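Local coordinates for secretion activator protein, hypothetical (Brucella abortus bv. 1 str. 9-941, PDB 7DNP) that is probably an N-acetylmuramidase of the glycosyl hydrolase 108 family, an autolysin that cuts peptidoglycan glycan strands and takes part in type IV secretion, at residues A[29-33]-A[34-38]; A[38-41]-A[42-46]; A[62-66]-A[67-71]. All coordinates share one frame; numbering follows the deposited sequence.

Contact 1. Residues A[29-33]-A[34-38]; sequences GATNM and GITLA. With H9U ((2R)-2-[[(2S)-2-[[(2R)-2-[(2R,3S,4R,5R,6S)-5-acetamido-3-[(2S,3R,4R,5S,6R)-3-acetamido-6-(hydroxymethyl)-4,5-bis(oxidanyl)oxan-2-yl]oxy-2-(hydroxymethyl)-6-oxidanyl-oxan-4-yl]oxypropanoyl]amino]propanoyl]amino]pentanedioic acid), chain B.
Asn32 and Ile35 face each other as an antiparallel hydrogen-bonded pair, and their main chains exchange two bonds: Asn32 N reaches Ile35 O at 3.0 Å, and Ile35 N returns to Asn32 O at 2.9 Å. The second donor stands above the carbonyl plane of Asn32, 63° out of it, as the tight turn brings it back over the peptide. Met33 and Gly34 fill the corners of this type I' turn, both with positive phi. A water takes the N-H of Gly34 at 3.1 Å and also bonds Thr31 OG1.

Apolar contact joins the two threonines. With Thr31 OG1 between the backbone N and the carbonyl carbon (chi1 64°), its CG2 sits beside the backbone N and meets Thr36 CG2 at 3.7 Å, the side chains running at a slant to each other.

From this hairpin the ligand receives two main-chain bonds. Its muramic acid hydroxyl O08 donates to Gly34 O at 2.7 Å, and Thr36 N donates to O12, the acetamide oxygen of the terminal N-acetylglucosamine, at 3.2 Å and a fairly straight 164°.

Beyond the hairpin, the backbones of Thr31 and Met33 bond to Val21 and Gly19, placing strand 31-32 in the middle of the three-stranded sheet. Ile35 packs on Ile64 and Tyr65 of helix 58-70, and Thr36 is the N-cap residue of helix 37-44.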
# COMPACT_ATOMS: atom_id res chain seq x y z
N GLY A 29 -12.18 -2.50 -11.98
CA GLY A 29 -13.24 -1.52 -12.02
C GLY A 29 -12.75 -0.11 -11.76
O GLY A 29 -11.56 0.16 -11.54
N ALA A 30 -13.70 0.82 -11.75
CA ALA A 30 -13.38 2.24 -11.73
C ALA A 30 -12.87 2.68 -10.37
O ALA A 30 -13.27 2.16 -9.32
CB ALA A 30 -14.61 3.06 -12.12
N THR A 31 -11.96 3.66 -10.39
CA THR A 31 -11.35 4.20 -9.19
C THR A 31 -11.39 5.72 -9.22
O THR A 31 -11.44 6.35 -10.29
CB THR A 31 -9.89 3.75 -9.04
OG1 THR A 31 -9.12 4.28 -10.13
CG2 THR A 31 -9.78 2.23 -9.04
N ASN A 32 -11.37 6.32 -8.03
CA ASN A 32 -11.20 7.76 -7.87
C ASN A 32 -10.12 7.99 -6.83
O ASN A 32 -10.25 7.54 -5.68
CB ASN A 32 -12.51 8.43 -7.45
CG ASN A 32 -12.49 9.93 -7.68
OD1 ASN A 32 -11.43 10.53 -7.88
ND2 ASN A 32 -13.67 10.56 -7.67
N MET A 33 -9.05 8.68 -7.22
CA MET A 33 -7.88 8.87 -6.37
C MET A 33 -7.34 7.54 -5.87
O MET A 33 -6.82 7.43 -4.76
CB MET A 33 -8.19 9.81 -5.21
CG MET A 33 -8.72 11.17 -5.65
SD MET A 33 -9.59 12.04 -4.36
CE MET A 33 -11.15 11.15 -4.34
N GLY A 34 -7.47 6.50 -6.70
CA GLY A 34 -7.01 5.17 -6.36
C GLY A 34 -8.00 4.32 -5.59
O GLY A 34 -7.75 3.12 -5.42
N ILE A 35 -9.11 4.88 -5.14
CA ILE A 35 -10.09 4.16 -4.33
C ILE A 35 -11.03 3.39 -5.25
O ILE A 35 -11.69 3.98 -6.12
CB ILE A 35 -10.87 5.12 -3.42
CG1 ILE A 35 -9.90 5.92 -2.55
CG2 ILE A 35 -11.86 4.35 -2.56
CD1 ILE A 35 -9.24 5.11 -1.47
N THR A 36 -11.11 2.07 -5.06
CA THR A 36 -11.97 1.24 -5.88
C THR A 36 -13.39 1.21 -5.33
O THR A 36 -13.67 1.67 -4.21
CB THR A 36 -11.45 -0.19 -5.98
OG1 THR A 36 -11.67 -0.86 -4.73
CG2 THR A 36 -9.97 -0.21 -6.32
N LEU A 37 -14.30 0.63 -6.12
CA LEU A 37 -15.70 0.56 -5.72
C LEU A 37 -15.88 -0.33 -4.50
O LEU A 37 -16.66 -0.01 -3.60
CB LEU A 37 -16.55 0.07 -6.89
CG LEU A 37 -18.06 0.10 -6.71
CD1 LEU A 37 -18.73 0.57 -7.99
CD2 LEU A 37 -18.58 -1.26 -6.29
N ALA A 38 -15.17 -1.47 -4.46
CA ALA A 38 -15.31 -2.39 -3.34
C ALA A 38 -14.80 -1.75 -2.05
O ALA A 38 -15.36 -1.97 -0.97
CB ALA A 38 -14.55 -3.68 -3.63
C22 H9U B . -5.93 -1.20 -6.90
C24 H9U B . -5.10 -1.47 -9.19
C26 H9U B . -5.85 0.32 -7.09
C28 H9U B . -5.15 0.05 -9.40
C23 H9U B . -6.09 -1.92 -8.19
C25 H9U B . -6.72 -2.31 -4.96
C27 H9U B . -7.48 -1.87 -3.69
C29 H9U B . -7.25 -2.81 -2.58
C30 H9U B . -7.52 -4.21 -2.96
C31 H9U B . -6.66 -4.59 -4.17
C32 H9U B . -6.47 -4.31 -8.75
C33 H9U B . -5.38 0.98 -5.83
C34 H9U B . -6.87 -6.03 -4.55
C35 H9U B . -4.20 -2.76 -11.18
C36 H9U B . -5.46 -5.45 -8.82
C37 H9U B . -7.83 0.65 -3.04
C38 H9U B . -7.80 -4.81 -8.21
C39 H9U B . -3.25 -6.42 -8.06
C40 H9U B . -4.39 -3.40 -12.55
C41 H9U B . -7.15 1.94 -2.60
C42 H9U B . -3.69 -7.46 -7.04
C43 H9U B . -5.10 -9.52 -6.51
C44 H9U B . -1.89 -5.88 -7.67
C45 H9U B . -6.46 -9.10 -5.98
C46 H9U B . -5.26 -10.85 -7.23
C47 H9U B . -5.08 -12.02 -6.26
C48 H9U B . -5.19 -13.36 -6.98
N18 H9U B . -5.31 -2.10 -10.53
N19 H9U B . -6.99 -0.52 -3.26
N20 H9U B . -4.23 -5.35 -8.02
N21 H9U B . -4.63 -8.51 -7.45
O01 H9U B . -7.06 -1.52 -6.05
O02 H9U B . -4.92 0.75 -8.14
O03 H9U B . -6.99 -3.72 -5.30
O04 H9U B . -5.90 -3.36 -7.88
O05 H9U B . -6.38 0.41 -9.88
O06 H9U B . -8.08 -2.45 -1.41
O07 H9U B . -7.20 -5.09 -1.86
O08 H9U B . -5.22 2.34 -6.11
O09 H9U B . -8.21 -6.23 -4.89
O10 H9U B . -3.13 -2.80 -10.65
O11 H9U B . -5.65 -6.39 -9.51
O12 H9U B . -9.01 0.61 -3.18
O13 H9U B . -3.28 -7.39 -5.92
O14 H9U B . -6.77 -9.37 -4.79
O15 H9U B . -7.27 -8.49 -6.73
O16 H9U B . -5.38 -13.39 -8.22
O17 H9U B . -5.09 -14.44 -6.32
O HOH W 1 -8.25 6.62 -9.66

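Contact 2. Residues A[38-41]-A[42-46]; sequences ATLS and AWEGR. With H9U ((2R)-2-[[(2S)-2-[[(2R)-2-[(2R,3S,4R,5R,6S)-5-acetamido-3-[(2S,3R,4R,5S,6R)-3-acetamido-6-(hydroxymethyl)-4,5-bis(oxidanyl)oxan-2-yl]oxy-2-(hydroxymethyl)-6-oxidanyl-oxan-4-yl]oxypropanoyl]amino]propanoyl]amino]pentanedioic acid), chain B.
Glu44 lies one helical turn beyond Leu40, and its side chain can be traced outward. CB lies 3.5 Å from Leu40 O, the oxygen that receives Glu44 N at 2.9 Å. CG stays beside the backbone N (chi1 -67°), which keeps it 3.4 Å from that same Leu40 O and 4.1 Å from Leu40 CD1, the two side chains running alongside each other. A second bend at chi2 (-63°) then folds the carboxylate back, so that OE2 lies in the plane of the Trp43 ring at its edge while forming a salt bridge with Lys60.

The helix ends at Glu44. Gly45 leaves helical angles with positive phi, and both Gly45 N and Arg46 N turn to Ser41 O, each in a weak bond. Ser41 OG is bonded to Val48 N and Leu37 O.

At the other end, Thr39 OG1 donates to the acetamide oxygen O12 of the bound N-acetylglucosamine at 2.9 Å and accepts a weak bond from the sugar hydroxyl O06, so one hydroxyl meets two ligand oxygens.

Helix 37-44 leans on helix 58-70, with Thr39 against Ile64 and Trp43 against Asp63, Ile64 and Asn68, while Leu40 faces Val48 and Leu56 of the neighbouring loops.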
# COMPACT_ATOMS: atom_id res chain seq x y z
N ALA A 38 -15.17 -1.47 -4.46
CA ALA A 38 -15.31 -2.39 -3.34
C ALA A 38 -14.80 -1.75 -2.05
O ALA A 38 -15.36 -1.97 -0.97
CB ALA A 38 -14.55 -3.68 -3.63
N THR A 39 -13.74 -0.95 -2.15
CA THR A 39 -13.21 -0.29 -0.96
C THR A 39 -14.17 0.78 -0.46
O THR A 39 -14.38 0.90 0.75
CB THR A 39 -11.83 0.29 -1.27
OG1 THR A 39 -10.92 -0.79 -1.51
CG2 THR A 39 -11.31 1.14 -0.11
N LEU A 40 -14.78 1.55 -1.37
CA LEU A 40 -15.77 2.52 -0.93
C LEU A 40 -17.00 1.82 -0.37
O LEU A 40 -17.63 2.31 0.58
CB LEU A 40 -16.17 3.44 -2.09
CG LEU A 40 -17.12 4.59 -1.75
CD1 LEU A 40 -16.59 5.40 -0.57
CD2 LEU A 40 -17.33 5.49 -2.96
N SER A 41 -17.36 0.68 -0.94
CA SER A 41 -18.48 -0.10 -0.40
C SER A 41 -18.19 -0.54 1.04
O SER A 41 -19.07 -0.45 1.91
CB SER A 41 -18.74 -1.31 -1.30
OG SER A 41 -19.32 -0.89 -2.52
N ALA A 42 -16.96 -0.98 1.31
CA ALA A 42 -16.58 -1.37 2.66
C ALA A 42 -16.67 -0.19 3.62
O ALA A 42 -17.02 -0.36 4.80
CB ALA A 42 -15.17 -1.95 2.65
N TRP A 43 -16.34 1.01 3.15
CA TRP A 43 -16.43 2.19 4.00
C TRP A 43 -17.88 2.55 4.28
O TRP A 43 -18.25 2.85 5.43
CB TRP A 43 -15.70 3.37 3.36
CG TRP A 43 -15.55 4.55 4.26
CD1 TRP A 43 -16.36 5.65 4.31
CD2 TRP A 43 -14.53 4.75 5.24
NE1 TRP A 43 -15.90 6.53 5.27
CE2 TRP A 43 -14.78 6.00 5.85
CE3 TRP A 43 -13.43 4.00 5.66
CZ2 TRP A 43 -13.96 6.51 6.86
CZ3 TRP A 43 -12.62 4.51 6.66
CH2 TRP A 43 -12.89 5.75 7.24
N GLU A 44 -18.73 2.52 3.25
CA GLU A 44 -20.12 2.94 3.37
C GLU A 44 -21.04 1.88 3.97
O GLU A 44 -22.18 2.20 4.32
CB GLU A 44 -20.67 3.35 1.99
CG GLU A 44 -20.03 4.61 1.42
CD GLU A 44 -20.30 5.83 2.29
OE1 GLU A 44 -21.48 6.24 2.40
OE2 GLU A 44 -19.34 6.37 2.87
N GLY A 45 -20.59 0.63 4.08
CA GLY A 45 -21.45 -0.41 4.63
C GLY A 45 -22.55 -0.87 3.69
O GLY A 45 -23.58 -1.38 4.14
N ARG A 46 -22.35 -0.71 2.38
CA ARG A 46 -23.31 -1.10 1.36
C ARG A 46 -22.62 -1.03 0.01
O ARG A 46 -21.66 -0.28 -0.16
CB ARG A 46 -24.55 -0.20 1.37
CG ARG A 46 -24.24 1.28 1.61
CD ARG A 46 -25.42 2.18 1.26
NE ARG A 46 -25.71 2.13 -0.17
CZ ARG A 46 -25.22 2.99 -1.06
NH1 ARG A 46 -24.41 3.96 -0.67
NH2 ARG A 46 -25.53 2.87 -2.35
C22 H9U B . -5.93 -1.20 -6.90
C24 H9U B . -5.10 -1.47 -9.19
C26 H9U B . -5.85 0.32 -7.09
C28 H9U B . -5.15 0.05 -9.40
C23 H9U B . -6.09 -1.92 -8.19
C25 H9U B . -6.72 -2.31 -4.96
C27 H9U B . -7.48 -1.87 -3.69
C29 H9U B . -7.25 -2.81 -2.58
C30 H9U B . -7.52 -4.21 -2.96
C31 H9U B . -6.66 -4.59 -4.17
C32 H9U B . -6.47 -4.31 -8.75
C33 H9U B . -5.38 0.98 -5.83
C34 H9U B . -6.87 -6.03 -4.55
C35 H9U B . -4.20 -2.76 -11.18
C36 H9U B . -5.46 -5.45 -8.82
C37 H9U B . -7.83 0.65 -3.04
C38 H9U B . -7.80 -4.81 -8.21
C39 H9U B . -3.25 -6.42 -8.06
C40 H9U B . -4.39 -3.40 -12.55
C41 H9U B . -7.15 1.94 -2.60
C42 H9U B . -3.69 -7.46 -7.04
C43 H9U B . -5.10 -9.52 -6.51
C44 H9U B . -1.89 -5.88 -7.67
C45 H9U B . -6.46 -9.10 -5.98
C46 H9U B . -5.26 -10.85 -7.23
C47 H9U B . -5.08 -12.02 -6.26
C48 H9U B . -5.19 -13.36 -6.98
N18 H9U B . -5.31 -2.10 -10.53
N19 H9U B . -6.99 -0.52 -3.26
N20 H9U B . -4.23 -5.35 -8.02
N21 H9U B . -4.63 -8.51 -7.45
O01 H9U B . -7.06 -1.52 -6.05
O02 H9U B . -4.92 0.75 -8.14
O03 H9U B . -6.99 -3.72 -5.30
O04 H9U B . -5.90 -3.36 -7.88
O05 H9U B . -6.38 0.41 -9.88
O06 H9U B . -8.08 -2.45 -1.41
O07 H9U B . -7.20 -5.09 -1.86
O08 H9U B . -5.22 2.34 -6.11
O09 H9U B . -8.21 -6.23 -4.89
O10 H9U B . -3.13 -2.80 -10.65
O11 H9U B . -5.65 -6.39 -9.51
O12 H9U B . -9.01 0.61 -3.18
O13 H9U B . -3.28 -7.39 -5.92
O14 H9U B . -6.77 -9.37 -4.79
O15 H9U B . -7.27 -8.49 -6.73
O16 H9U B . -5.38 -13.39 -8.22
O17 H9U B . -5.09 -14.44 -6.32

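Contact 3. Residues A[62-66]-A[67-71]; sequences TDIYR and ENYWN. With H9U ((2R)-2-[[(2S)-2-[[(2R)-2-[(2R,3S,4R,5R,6S)-5-acetamido-3-[(2S,3R,4R,5S,6R)-3-acetamido-6-(hydroxymethyl)-4,5-bis(oxidanyl)oxan-2-yl]oxy-2-(hydroxymethyl)-6-oxidanyl-oxan-4-yl]oxypropanoyl]amino]propanoyl]amino]pentanedioic acid), chain B.
Glu67 OE2 is gripped by two nitrogens of Arg66, NE at 3.1 Å and NH2 at 3.2 Å, in a side-on salt bridge. The oxygen lies in the guanidinium plane, at its edge, but the carboxylate is turned 68° against that plane. Arg66 reaches this place because CG is anti to the backbone N (chi1 -165°) and the chain bends at chi3. Asp63 OD1 meets the guanidinium too, taking NH1 at 2.8 Å through its anti lone pair; one arginine therefore bridges two acids on the helix surface, probably offsetting their mutual repulsion.

Over the same residues the backbone widens. Trp70 N bonds Tyr65 O at 2.9 Å, nearly straight, and Asn71 N bonds Arg66 O at 2.9 Å, each donor coming from the residue five places on, whereas Tyr69 N reaches Tyr65 O in a weak bond.

On the pocket side, Ile64 CG2 touches CE2 of Tyr69 at the ring edge, 3.9 Å away. The rings of Tyr65 and Tyr69 meet obliquely, their planes at 54°. Tyr69 OH forms a very short bond of 2.5 Å with hydroxyl O06 of the N-acetylglucosamine, and Tyr65 CE1 packs 3.7 Å from the acetamide methyl C41.

A helix carrying a wider pi-type turn at 67-70, with Tyr65 and Tyr69 toward the ligand, here forms a wall of the saccharide site in this lysozyme-clan muramidase domain.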
# COMPACT_ATOMS: atom_id res chain seq x y z
N THR A 62 -9.01 10.37 1.90
CA THR A 62 -7.93 10.45 2.88
C THR A 62 -8.27 9.65 4.14
O THR A 62 -7.41 8.96 4.69
CB THR A 62 -7.64 11.91 3.22
OG1 THR A 62 -7.32 12.63 2.02
CG2 THR A 62 -6.45 12.01 4.18
N ASP A 63 -9.52 9.72 4.61
CA ASP A 63 -9.90 8.92 5.76
C ASP A 63 -9.79 7.43 5.46
O ASP A 63 -9.38 6.64 6.32
CB ASP A 63 -11.33 9.25 6.21
CG ASP A 63 -11.49 10.68 6.66
OD1 ASP A 63 -10.52 11.27 7.18
OD2 ASP A 63 -12.61 11.22 6.51
N ILE A 64 -10.15 7.03 4.24
CA ILE A 64 -10.06 5.63 3.85
C ILE A 64 -8.61 5.17 3.82
O ILE A 64 -8.28 4.10 4.34
CB ILE A 64 -10.74 5.41 2.49
CG1 ILE A 64 -12.26 5.56 2.63
CG2 ILE A 64 -10.35 4.05 1.92
CD1 ILE A 64 -12.98 5.69 1.31
N TYR A 65 -7.72 5.97 3.22
CA TYR A 65 -6.31 5.62 3.20
C TYR A 65 -5.72 5.59 4.60
O TYR A 65 -4.89 4.73 4.91
CB TYR A 65 -5.54 6.61 2.32
CG TYR A 65 -5.63 6.31 0.83
CD1 TYR A 65 -5.36 5.04 0.34
CD2 TYR A 65 -6.01 7.29 -0.07
CE1 TYR A 65 -5.44 4.76 -1.02
CE2 TYR A 65 -6.09 7.03 -1.43
CZ TYR A 65 -5.81 5.76 -1.89
OH TYR A 65 -5.90 5.51 -3.25
N ARG A 66 -6.14 6.51 5.47
CA ARG A 66 -5.60 6.56 6.83
C ARG A 66 -6.06 5.36 7.66
O ARG A 66 -5.25 4.64 8.25
CB ARG A 66 -5.99 7.87 7.52
CG ARG A 66 -5.20 8.20 8.80
CD ARG A 66 -5.82 9.36 9.58
NE ARG A 66 -7.21 9.09 9.93
CZ ARG A 66 -8.26 9.69 9.38
NH1 ARG A 66 -8.08 10.63 8.45
NH2 ARG A 66 -9.49 9.36 9.75
N GLU A 67 -7.38 5.12 7.70
CA GLU A 67 -7.94 4.10 8.57
C GLU A 67 -7.79 2.69 8.00
O GLU A 67 -7.52 1.74 8.74
CB GLU A 67 -9.42 4.38 8.84
CG GLU A 67 -9.69 5.66 9.60
CD GLU A 67 -9.03 5.67 10.96
OE1 GLU A 67 -8.89 4.59 11.56
OE2 GLU A 67 -8.66 6.77 11.42
N ASN A 68 -8.01 2.53 6.70
CA ASN A 68 -8.11 1.19 6.13
C ASN A 68 -6.84 0.73 5.44
O ASN A 68 -6.81 -0.39 4.92
CB ASN A 68 -9.30 1.12 5.17
CG ASN A 68 -10.61 0.91 5.90
OD1 ASN A 68 -10.63 0.84 7.13
ND2 ASN A 68 -11.70 0.79 5.16
N TYR A 69 -5.80 1.55 5.43
CA TYR A 69 -4.55 1.12 4.81
C TYR A 69 -3.38 1.41 5.73
O TYR A 69 -2.75 0.48 6.24
CB TYR A 69 -4.40 1.78 3.43
CG TYR A 69 -5.42 1.24 2.46
CD1 TYR A 69 -5.18 0.07 1.75
CD2 TYR A 69 -6.65 1.86 2.29
CE1 TYR A 69 -6.12 -0.45 0.88
CE2 TYR A 69 -7.60 1.35 1.42
CZ TYR A 69 -7.33 0.19 0.72
OH TYR A 69 -8.27 -0.32 -0.15
N TRP A 70 -3.11 2.70 5.99
CA TRP A 70 -2.04 3.08 6.90
C TRP A 70 -2.19 2.42 8.27
O TRP A 70 -1.26 1.80 8.78
CB TRP A 70 -2.01 4.61 7.03
CG TRP A 70 -0.96 5.14 7.97
CD1 TRP A 70 -1.15 5.62 9.23
CD2 TRP A 70 0.45 5.25 7.71
NE1 TRP A 70 0.04 6.02 9.78
CE2 TRP A 70 1.04 5.80 8.86
CE3 TRP A 70 1.26 4.93 6.62
CZ2 TRP A 70 2.41 6.05 8.96
CZ3 TRP A 70 2.63 5.17 6.72
CH2 TRP A 70 3.18 5.72 7.87
N ASN A 71 -3.37 2.55 8.89
CA ASN A 71 -3.57 1.97 10.22
C ASN A 71 -3.58 0.44 10.17
O ASN A 71 -3.16 -0.20 11.14
CB ASN A 71 -4.86 2.49 10.85
CG ASN A 71 -4.72 3.91 11.36
OD1 ASN A 71 -3.61 4.42 11.52
ND2 ASN A 71 -5.85 4.56 11.62
C22 H9U B . -5.93 -1.20 -6.90
C24 H9U B . -5.10 -1.47 -9.19
C26 H9U B . -5.85 0.32 -7.09
C28 H9U B . -5.15 0.05 -9.40
C23 H9U B . -6.09 -1.92 -8.19
C25 H9U B . -6.72 -2.31 -4.96
C27 H9U B . -7.48 -1.87 -3.69
C29 H9U B . -7.25 -2.81 -2.58
C30 H9U B . -7.52 -4.21 -2.96
C31 H9U B . -6.66 -4.59 -4.17
C32 H9U B . -6.47 -4.31 -8.75
C33 H9U B . -5.38 0.98 -5.83
C34 H9U B . -6.87 -6.03 -4.55
C35 H9U B . -4.20 -2.76 -11.18
C36 H9U B . -5.46 -5.45 -8.82
C37 H9U B . -7.83 0.65 -3.04
C38 H9U B . -7.80 -4.81 -8.21
C39 H9U B . -3.25 -6.42 -8.06
C40 H9U B . -4.39 -3.40 -12.55
C41 H9U B . -7.15 1.94 -2.60
C42 H9U B . -3.69 -7.46 -7.04
C43 H9U B . -5.10 -9.52 -6.51
C44 H9U B . -1.89 -5.88 -7.67
C45 H9U B . -6.46 -9.10 -5.98
C46 H9U B . -5.26 -10.85 -7.23
C47 H9U B . -5.08 -12.02 -6.26
C48 H9U B . -5.19 -13.36 -6.98
N18 H9U B . -5.31 -2.10 -10.53
N19 H9U B . -6.99 -0.52 -3.26
N20 H9U B . -4.23 -5.35 -8.02
N21 H9U B . -4.63 -8.51 -7.45
O01 H9U B . -7.06 -1.52 -6.05
O02 H9U B . -4.92 0.75 -8.14
O03 H9U B . -6.99 -3.72 -5.30
O04 H9U B . -5.90 -3.36 -7.88
O05 H9U B . -6.38 0.41 -9.88
O06 H9U B . -8.08 -2.45 -1.41
O07 H9U B . -7.20 -5.09 -1.86
O08 H9U B . -5.22 2.34 -6.11
O09 H9U B . -8.21 -6.23 -4.89
O10 H9U B . -3.13 -2.80 -10.65
O11 H9U B . -5.65 -6.39 -9.51
O12 H9U B . -9.01 0.61 -3.18
O13 H9U B . -3.28 -7.39 -5.92
O14 H9U B . -6.77 -9.37 -4.79
O15 H9U B . -7.27 -8.49 -6.73
O16 H9U B . -5.38 -13.39 -8.22
O17 H9U B . -5.09 -14.44 -6.32

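From the N terminus, contact 1 comes first, closing the hairpin of strands 31-32 and 35-36. Contact 2 takes over at the shared Ala38 and follows helix 37-44 to its end. Contact 3 lies farther along, on helix 58-70, after an intervening loop and short helix. Each is local, so the three run in series, with none enclosing or crossing another. They nevertheless meet in space: Met33 O accepts a probable bond from Tyr65 OH at 2.6 Å, and Thr39 OG1 lies 3.0 Å from Tyr69 OH in another probable bond. Hairpin and two helices together line part of the disaccharide site.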